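Side-chain contacts in tyrosyl-tRNA synthetase (Archaeoglobus fulgidus, PDB 2CYB), which binds L-tyrosine and probably activates it with ATP before transferring it to the acceptor end of tRNA(Tyr): residues L252-K256 / Y257-P261; K306-N309 / M310-E313; L298-K301 / I302-K306. All coordinates share one frame; numbering follows the deposited sequence.

Contact 1: L252-K256 / Y257-P261; sequences LDIAK and YHILP
Ile254 O receives two backbone N-H groups, from His258 N at 3.0 Å and from Ile259 N at 3.1 Å, where the helix through 252-256 and 257-261 widens into a pi-type turn. Before it Tyr257 N bonds to Asp253 O (2.8 Å) in ordinary alpha-helical spacing; beyond it Leu260 N reaches back five residues to Ala255 O (3.0 Å). Pro261 has no N-H to offer the preceding turn, and the helix kinks, the two short segments differing in direction by 39°. Lys256 O, beside the proline ring, is bonded instead by Asn13 ND2. With CG anti to the backbone N (chi1 -175°), Lys256 sets CD over one face of the Tyr257 ring in a CH-pi contact, 4.1 Å from the centroid and shifted toward CZ, with CE near the OH; its long aliphatic stem can cover an aromatic face while the residue stays partly exposed. Asp253 runs alongside the same ring, with CB in plane at its edge and OD2 3.8 Å from Tyr257 CE2. The wide turn lets branched residues five apart meet, Ile254 CG2 lying 3.9 Å from Ile259 CD1. His258 NE2 bonds to Leu47 O of the 'HIGH' region, while buried ND1 lies near Ile254 CA without a polar partner. Helix 47-61 borders Tyr257, His258 and Pro261, helix 283-292 receives Leu252, Lys256 and Leu260, and both isoleucines reach Val304 of helix 297-319.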
loop_
_atom_site.group_PDB
_atom_site.type_symbol
_atom_site.label_atom_id
_atom_site.label_comp_id
_atom_site.label_asym_id
_atom_site.label_seq_id
_atom_site.Cartn_x
_atom_site.Cartn_y
_atom_site.Cartn_z
ATOM N N LEU A 252 18.878 -24.576 27.038
ATOM C CA LEU A 252 17.685 -25.170 27.622
ATOM C C LEU A 252 16.533 -25.033 26.634
ATOM O O LEU A 252 15.698 -25.931 26.511
ATOM C CB LEU A 252 17.327 -24.480 28.935
ATOM C CG LEU A 252 18.050 -25.013 30.172
ATOM C CD1 LEU A 252 17.606 -24.230 31.396
ATOM C CD2 LEU A 252 17.737 -26.493 30.345
ATOM N N ASP A 253 16.503 -23.911 25.919
ATOM C CA ASP A 253 15.452 -23.669 24.941
ATOM C C ASP A 253 15.478 -24.712 23.839
ATOM O O ASP A 253 14.427 -25.184 23.413
ATOM C CB ASP A 253 15.579 -22.264 24.329
ATOM C CG ASP A 253 15.095 -21.171 25.273
ATOM O OD1 ASP A 253 15.365 -19.977 25.003
ATOM O OD2 ASP A 253 14.440 -21.502 26.283
ATOM N N ILE A 254 16.666 -25.082 23.372
ATOM C CA ILE A 254 16.740 -26.086 22.321
ATOM C C ILE A 254 16.212 -27.412 22.862
ATOM O O ILE A 254 15.536 -28.158 22.155
ATOM C CB ILE A 254 18.181 -26.259 21.800
ATOM C CG1 ILE A 254 18.647 -24.949 21.157
ATOM C CG2 ILE A 254 18.237 -27.404 20.785
ATOM C CD1 ILE A 254 20.094 -24.978 20.672
ATOM N N ALA A 255 16.518 -27.711 24.120
ATOM C CA ALA A 255 16.024 -28.949 24.709
ATOM C C ALA A 255 14.496 -28.898 24.797
ATOM O O ALA A 255 13.807 -29.845 24.418
ATOM C CB ALA A 255 16.613 -29.140 26.101
ATOM N N LYS A 256 13.982 -27.780 25.296
ATOM C CA LYS A 256 12.547 -27.598 25.467
ATOM C C LYS A 256 11.718 -27.568 24.184
ATOM O O LYS A 256 10.710 -28.270 24.076
ATOM C CB LYS A 256 12.278 -26.314 26.259
ATOM C CG LYS A 256 10.803 -26.080 26.594
ATOM C CD LYS A 256 10.600 -24.745 27.305
ATOM C CE LYS A 256 9.135 -24.494 27.638
ATOM N NZ LYS A 256 8.585 -25.536 28.556
ATOM N N TYR A 257 12.150 -26.775 23.208
ATOM C CA TYR A 257 11.394 -26.614 21.968
ATOM C C TYR A 257 11.672 -27.568 20.815
ATOM O O TYR A 257 10.779 -27.833 20.005
ATOM C CB TYR A 257 11.550 -25.171 21.480
ATOM C CG TYR A 257 11.040 -24.161 22.480
ATOM C CD1 TYR A 257 9.677 -24.078 22.779
ATOM C CD2 TYR A 257 11.917 -23.334 23.176
ATOM C CE1 TYR A 257 9.205 -23.204 23.751
ATOM C CE2 TYR A 257 11.458 -22.456 24.148
ATOM C CZ TYR A 257 10.099 -22.399 24.434
ATOM O OH TYR A 257 9.644 -21.563 25.419
ATOM N N HIS A 258 12.884 -28.099 20.729
ATOM C CA HIS A 258 13.197 -28.988 19.615
ATOM C C HIS A 258 13.451 -30.452 19.952
ATOM O O HIS A 258 12.884 -31.348 19.328
ATOM C CB HIS A 258 14.408 -28.446 18.838
ATOM C CG HIS A 258 14.261 -27.015 18.413
ATOM N ND1 HIS A 258 14.657 -25.958 19.203
ATOM C CD2 HIS A 258 13.713 -26.469 17.301
ATOM C CE1 HIS A 258 14.358 -24.821 18.598
ATOM N NE2 HIS A 258 13.784 -25.103 17.444
ATOM N N ILE A 259 14.304 -30.699 20.936
ATOM C CA ILE A 259 14.655 -32.069 21.275
ATOM C C ILE A 259 13.573 -32.893 21.965
ATOM O O ILE A 259 13.186 -33.946 21.458
ATOM C CB ILE A 259 15.946 -32.093 22.112
ATOM C CG1 ILE A 259 17.042 -31.315 21.364
ATOM C CG2 ILE A 259 16.398 -33.536 22.331
ATOM C CD1 ILE A 259 18.271 -30.996 22.205
ATOM N N LEU A 260 13.084 -32.433 23.111
ATOM C CA LEU A 260 12.056 -33.191 23.818
ATOM C C LEU A 260 10.791 -33.426 22.985
ATOM O O LEU A 260 10.254 -34.535 22.972
ATOM C CB LEU A 260 11.723 -32.513 25.149
ATOM C CG LEU A 260 12.817 -32.748 26.198
ATOM C CD1 LEU A 260 12.638 -31.800 27.364
ATOM C CD2 LEU A 260 12.774 -34.206 26.658
ATOM N N PRO A 261 10.296 -32.394 22.279
ATOM C CA PRO A 261 9.087 -32.603 21.470
ATOM C C PRO A 261 9.297 -33.625 20.359
ATOM O O PRO A 261 8.377 -34.351 19.989
ATOM C CB PRO A 261 8.797 -31.208 20.921
ATOM C CG PRO A 261 9.226 -30.323 22.057
ATOM C CD PRO A 261 10.566 -30.952 22.448
#

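Contact 2: K306-N309 / M310-E313; sequences KYLN and MLLE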
loop_
_atom_site.group_PDB
_atom_site.type_symbol
_atom_site.label_atom_id
_atom_site.label_comp_id
_atom_site.label_asym_id
_atom_site.label_seq_id
_atom_site.Cartn_x
_atom_site.Cartn_y
_atom_site.Cartn_z
ATOM N N LYS A 306 24.524 -33.190 20.405
ATOM C CA LYS A 306 24.369 -34.514 19.812
ATOM C C LYS A 306 22.967 -34.743 19.251
ATOM O O LYS A 306 22.810 -35.245 18.136
ATOM C CB LYS A 306 24.690 -35.602 20.840
ATOM C CG LYS A 306 24.451 -37.011 20.323
ATOM C CD LYS A 306 24.750 -38.060 21.384
ATOM C CE LYS A 306 24.437 -39.454 20.862
ATOM N NZ LYS A 306 24.664 -40.508 21.892
ATOM N N TYR A 307 21.943 -34.391 20.021
ATOM C CA TYR A 307 20.581 -34.581 19.548
ATOM C C TYR A 307 20.253 -33.646 18.388
ATOM O O TYR A 307 19.602 -34.049 17.421
ATOM C CB TYR A 307 19.582 -34.373 20.685
ATOM C CG TYR A 307 19.417 -35.597 21.555
ATOM C CD1 TYR A 307 20.331 -35.890 22.564
ATOM C CD2 TYR A 307 18.357 -36.479 21.347
ATOM C CE1 TYR A 307 20.194 -37.037 23.350
ATOM C CE2 TYR A 307 18.212 -37.624 22.123
ATOM C CZ TYR A 307 19.131 -37.896 23.123
ATOM O OH TYR A 307 18.979 -39.020 23.903
ATOM N N LEU A 308 20.704 -32.401 18.483
ATOM C CA LEU A 308 20.444 -31.444 17.418
ATOM C C LEU A 308 21.111 -31.948 16.143
ATOM O O LEU A 308 20.532 -31.868 15.060
ATOM C CB LEU A 308 20.982 -30.058 17.787
ATOM C CG LEU A 308 20.598 -28.911 16.846
ATOM C CD1 LEU A 308 19.081 -28.869 16.649
ATOM C CD2 LEU A 308 21.086 -27.599 17.438
ATOM N N ASN A 309 22.323 -32.482 16.268
ATOM C CA ASN A 309 23.019 -33.001 15.095
ATOM C C ASN A 309 22.298 -34.199 14.495
ATOM O O ASN A 309 22.326 -34.399 13.281
ATOM C CB ASN A 309 24.470 -33.366 15.425
ATOM C CG ASN A 309 25.402 -32.181 15.294
ATOM O OD1 ASN A 309 25.219 -31.339 14.415
ATOM N ND2 ASN A 309 26.412 -32.110 16.155
ATOM N N MET A 310 21.649 -34.997 15.337
ATOM C CA MET A 310 20.912 -36.150 14.839
ATOM C C MET A 310 19.721 -35.629 14.044
ATOM O O MET A 310 19.384 -36.142 12.978
ATOM C CB MET A 310 20.419 -37.024 16.000
ATOM C CG MET A 310 21.525 -37.764 16.733
ATOM S SD MET A 310 20.884 -39.012 17.879
ATOM C CE MET A 310 20.515 -37.992 19.277
ATOM N N LEU A 311 19.104 -34.586 14.581
ATOM C CA LEU A 311 17.942 -33.952 13.973
ATOM C C LEU A 311 18.272 -33.406 12.578
ATOM O O LEU A 311 17.576 -33.697 11.601
ATOM C CB LEU A 311 17.462 -32.828 14.901
ATOM C CG LEU A 311 15.997 -32.396 14.904
ATOM C CD1 LEU A 311 15.724 -31.550 16.134
ATOM C CD2 LEU A 311 15.681 -31.623 13.640
ATOM N N LEU A 312 19.341 -32.620 12.494
ATOM C CA LEU A 312 19.765 -32.021 11.232
ATOM C C LEU A 312 20.325 -33.039 10.251
ATOM O O LEU A 312 20.085 -32.942 9.044
ATOM C CB LEU A 312 20.805 -30.931 11.492
ATOM C CG LEU A 312 20.296 -29.606 12.065
ATOM C CD1 LEU A 312 19.515 -29.842 13.340
ATOM C CD2 LEU A 312 21.478 -28.691 12.330
ATOM N N GLU A 313 21.076 -34.011 10.760
ATOM C CA GLU A 313 21.641 -35.043 9.902
ATOM C C GLU A 313 20.508 -35.770 9.196
ATOM O O GLU A 313 20.553 -35.984 7.986
ATOM C CB GLU A 313 22.469 -36.035 10.725
ATOM C CG GLU A 313 23.915 -35.617 10.903
ATOM C CD GLU A 313 24.680 -35.615 9.589
ATOM O OE1 GLU A 313 24.824 -36.700 8.981
ATOM O OE2 GLU A 313 25.133 -34.532 9.163
#
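Met310 N bonds to Lys306 O at 3.0 Å and Leu311 N to Tyr307 O at 2.9 Å, the regular i to i+4 pattern of an unbroken alpha-helix that Glu313 N continues by bonding to Asn309 O. The principal side-chain contact is Met-aromatic. Tyr307 and Met310 lie side by side, and the bend at the last methionine torsion (chi3 -82°) brings CE over one ring face, 3.5 Å from the centroid of the Tyr307 ring and displaced toward CG and CD2. Met310 SD stands farther above the same face, 5.3 Å from that centroid. Methionine suits this partly exposed place because its flexible thioether can turn a methyl down onto the ring. On the buried side Leu308 CD1 meets Leu312 CD1, though the modelled place of that Leu312 methyl is doubtful. Around the helix, Tyr307 packs edge-to-face with Phe263 and its OH bonds to Val267 N of strand 266-268. Were the ring replaced by the methyl of an alanine, Met310 CE would probably lose the face it rests on and Val267 N its hydroxyl partner. Leu311 touches Arg262 of helix 250-263, and Asn309 and Leu312 rest on Val232 of helix 229-237.

Contact 3: L298-K301 / I302-K306; sequences LDLK and IAVAK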
loop_
_atom_site.group_PDB
_atom_site.type_symbol
_atom_site.label_atom_id
_atom_site.label_comp_id
_atom_site.label_asym_id
_atom_site.label_seq_id
_atom_site.Cartn_x
_atom_site.Cartn_y
_atom_site.Cartn_z
ATOM N N LEU A 298 27.904 -27.888 30.990
ATOM C CA LEU A 298 28.811 -28.609 30.103
ATOM C C LEU A 298 28.276 -29.943 29.624
ATOM O O LEU A 298 28.453 -30.309 28.461
ATOM C CB LEU A 298 30.174 -28.792 30.777
ATOM C CG LEU A 298 30.922 -27.474 31.012
ATOM C CD1 LEU A 298 32.150 -27.714 31.873
ATOM C CD2 LEU A 298 31.311 -26.867 29.670
ATOM N N ASP A 299 27.615 -30.681 30.510
ATOM C CA ASP A 299 27.061 -31.966 30.115
ATOM C C ASP A 299 25.821 -31.745 29.250
ATOM O O ASP A 299 25.625 -32.428 28.250
ATOM C CB ASP A 299 26.731 -32.801 31.357
ATOM C CG ASP A 299 27.976 -33.117 32.187
ATOM O OD1 ASP A 299 28.958 -33.625 31.604
ATOM O OD2 ASP A 299 27.975 -32.857 33.410
ATOM N N LEU A 300 24.994 -30.780 29.628
ATOM C CA LEU A 300 23.795 -30.491 28.848
ATOM C C LEU A 300 24.181 -30.087 27.419
ATOM O O LEU A 300 23.606 -30.579 26.452
ATOM C CB LEU A 300 22.989 -29.375 29.505
ATOM C CG LEU A 300 21.762 -28.925 28.703
ATOM C CD1 LEU A 300 20.861 -30.126 28.411
ATOM C CD2 LEU A 300 21.019 -27.860 29.484
ATOM N N LYS A 301 25.168 -29.205 27.289
ATOM C CA LYS A 301 25.613 -28.764 25.967
ATOM C C LYS A 301 25.996 -29.925 25.061
ATOM O O LYS A 301 25.592 -29.971 23.897
ATOM C CB LYS A 301 26.796 -27.800 26.089
ATOM C CG LYS A 301 26.422 -26.411 26.581
ATOM C CD LYS A 301 27.631 -25.474 26.515
ATOM C CE LYS A 301 27.247 -24.039 26.832
ATOM N NZ LYS A 301 28.394 -23.099 26.658
ATOM N N ILE A 302 26.779 -30.864 25.586
ATOM C CA ILE A 302 27.194 -32.003 24.785
ATOM C C ILE A 302 25.990 -32.788 24.283
ATOM O O ILE A 302 25.942 -33.185 23.114
ATOM C CB ILE A 302 28.109 -32.964 25.582
ATOM C CG1 ILE A 302 29.405 -32.247 25.974
ATOM C CG2 ILE A 302 28.424 -34.196 24.738
ATOM C CD1 ILE A 302 30.171 -31.681 24.792
ATOM N N ALA A 303 25.021 -33.011 25.166
ATOM C CA ALA A 303 23.825 -33.762 24.800
ATOM C C ALA A 303 22.969 -33.000 23.789
ATOM O O ALA A 303 22.476 -33.581 22.818
ATOM C CB ALA A 303 22.999 -34.088 26.062
ATOM N N VAL A 304 22.791 -31.704 24.017
ATOM C CA VAL A 304 21.985 -30.893 23.103
ATOM C C VAL A 304 22.618 -30.885 21.707
ATOM O O VAL A 304 21.920 -30.997 20.702
ATOM C CB VAL A 304 21.846 -29.450 23.617
ATOM C CG1 VAL A 304 21.207 -28.558 22.541
ATOM C CG2 VAL A 304 21.002 -29.439 24.883
ATOM N N ALA A 305 23.940 -30.762 21.647
ATOM C CA ALA A 305 24.629 -30.759 20.361
ATOM C C ALA A 305 24.445 -32.095 19.651
ATOM O O ALA A 305 24.234 -32.140 18.437
ATOM C CB ALA A 305 26.125 -30.462 20.556
ATOM N N LYS A 306 24.524 -33.190 20.405
ATOM C CA LYS A 306 24.369 -34.514 19.812
ATOM C C LYS A 306 22.967 -34.743 19.251
ATOM O O LYS A 306 22.810 -35.245 18.136
ATOM C CB LYS A 306 24.690 -35.602 20.840
ATOM C CG LYS A 306 24.451 -37.011 20.323
ATOM C CD LYS A 306 24.750 -38.060 21.384
ATOM C CE LYS A 306 24.437 -39.454 20.862
ATOM N NZ LYS A 306 24.664 -40.508 21.892
#
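Leu300 and Val304, one helical turn apart, make a local apolar contact on the inward side of helix 297-319, the C-terminal helix of the chain, well away from the tyrosine pocket. Their backbones are joined directly by Val304 N bonding to Leu300 O at 2.8 Å. The flanking bonds, Ala303 N to Asp299 O at 3.2 Å and Ala305 N to Lys301 O at 2.9 Å, keep the same spacing, whereas Ile302 N to Leu298 O is weak at 3.4 Å. A chi1 of 176° swings the Leu300 branch past the carbonyl carbon, and chi2 of 55° then turns CD1 toward Val304, until it lies 3.6 Å from Val304 CG2. That valine methyl, placed anti to its own carbonyl carbon, also sits close over Leu300 O, at 3.2 Å. Both residues are buried against Ile251 of helix 250-263, a place for branched hydrocarbon. Ala303 is small enough to let Ile266 and Val268 of strand 266-268 approach. Ile302, more exposed, rests CG1 against Leu298 O at 3.3 Å. Lys301 leaves on another side: its chain is extended beyond CG, and NZ bonds to Arg237 O, at the C-terminal end of helix 229-237, and to Ala239 O just after it, carbonyl oxygens that would probably favour a positive charge. The arrangement is that of a helix with one face buried against helix 250-263 and strand 266-268, in the C-terminal region that follows the class I Rossmann fold and that in archaeal relatives helps recognise the tRNA anticodon.

Overall arrangement
From the N terminus, contact 1 comes first, on helix 250-263; contact 3 and then contact 2 follow along helix 297-319. Each joins neighbouring turns of one helix, so none closes a loop, and none nests in or crosses another. Contacts 3 and 2 run end to end and share Lys306. Contact 1 lies against both across the interface of the two helices: Leu252 CD2 is 3.7 Å from Leu300 CD2, Ile254 CG2 is 3.6 Å from Val304 CG1, and Ile259 CG2 is 3.7 Å from Tyr307 CD2. Together they tie the C-terminal helix to helix 250-263, which in turn borders helix 47-61, whose first residues belong to the 'HIGH' region.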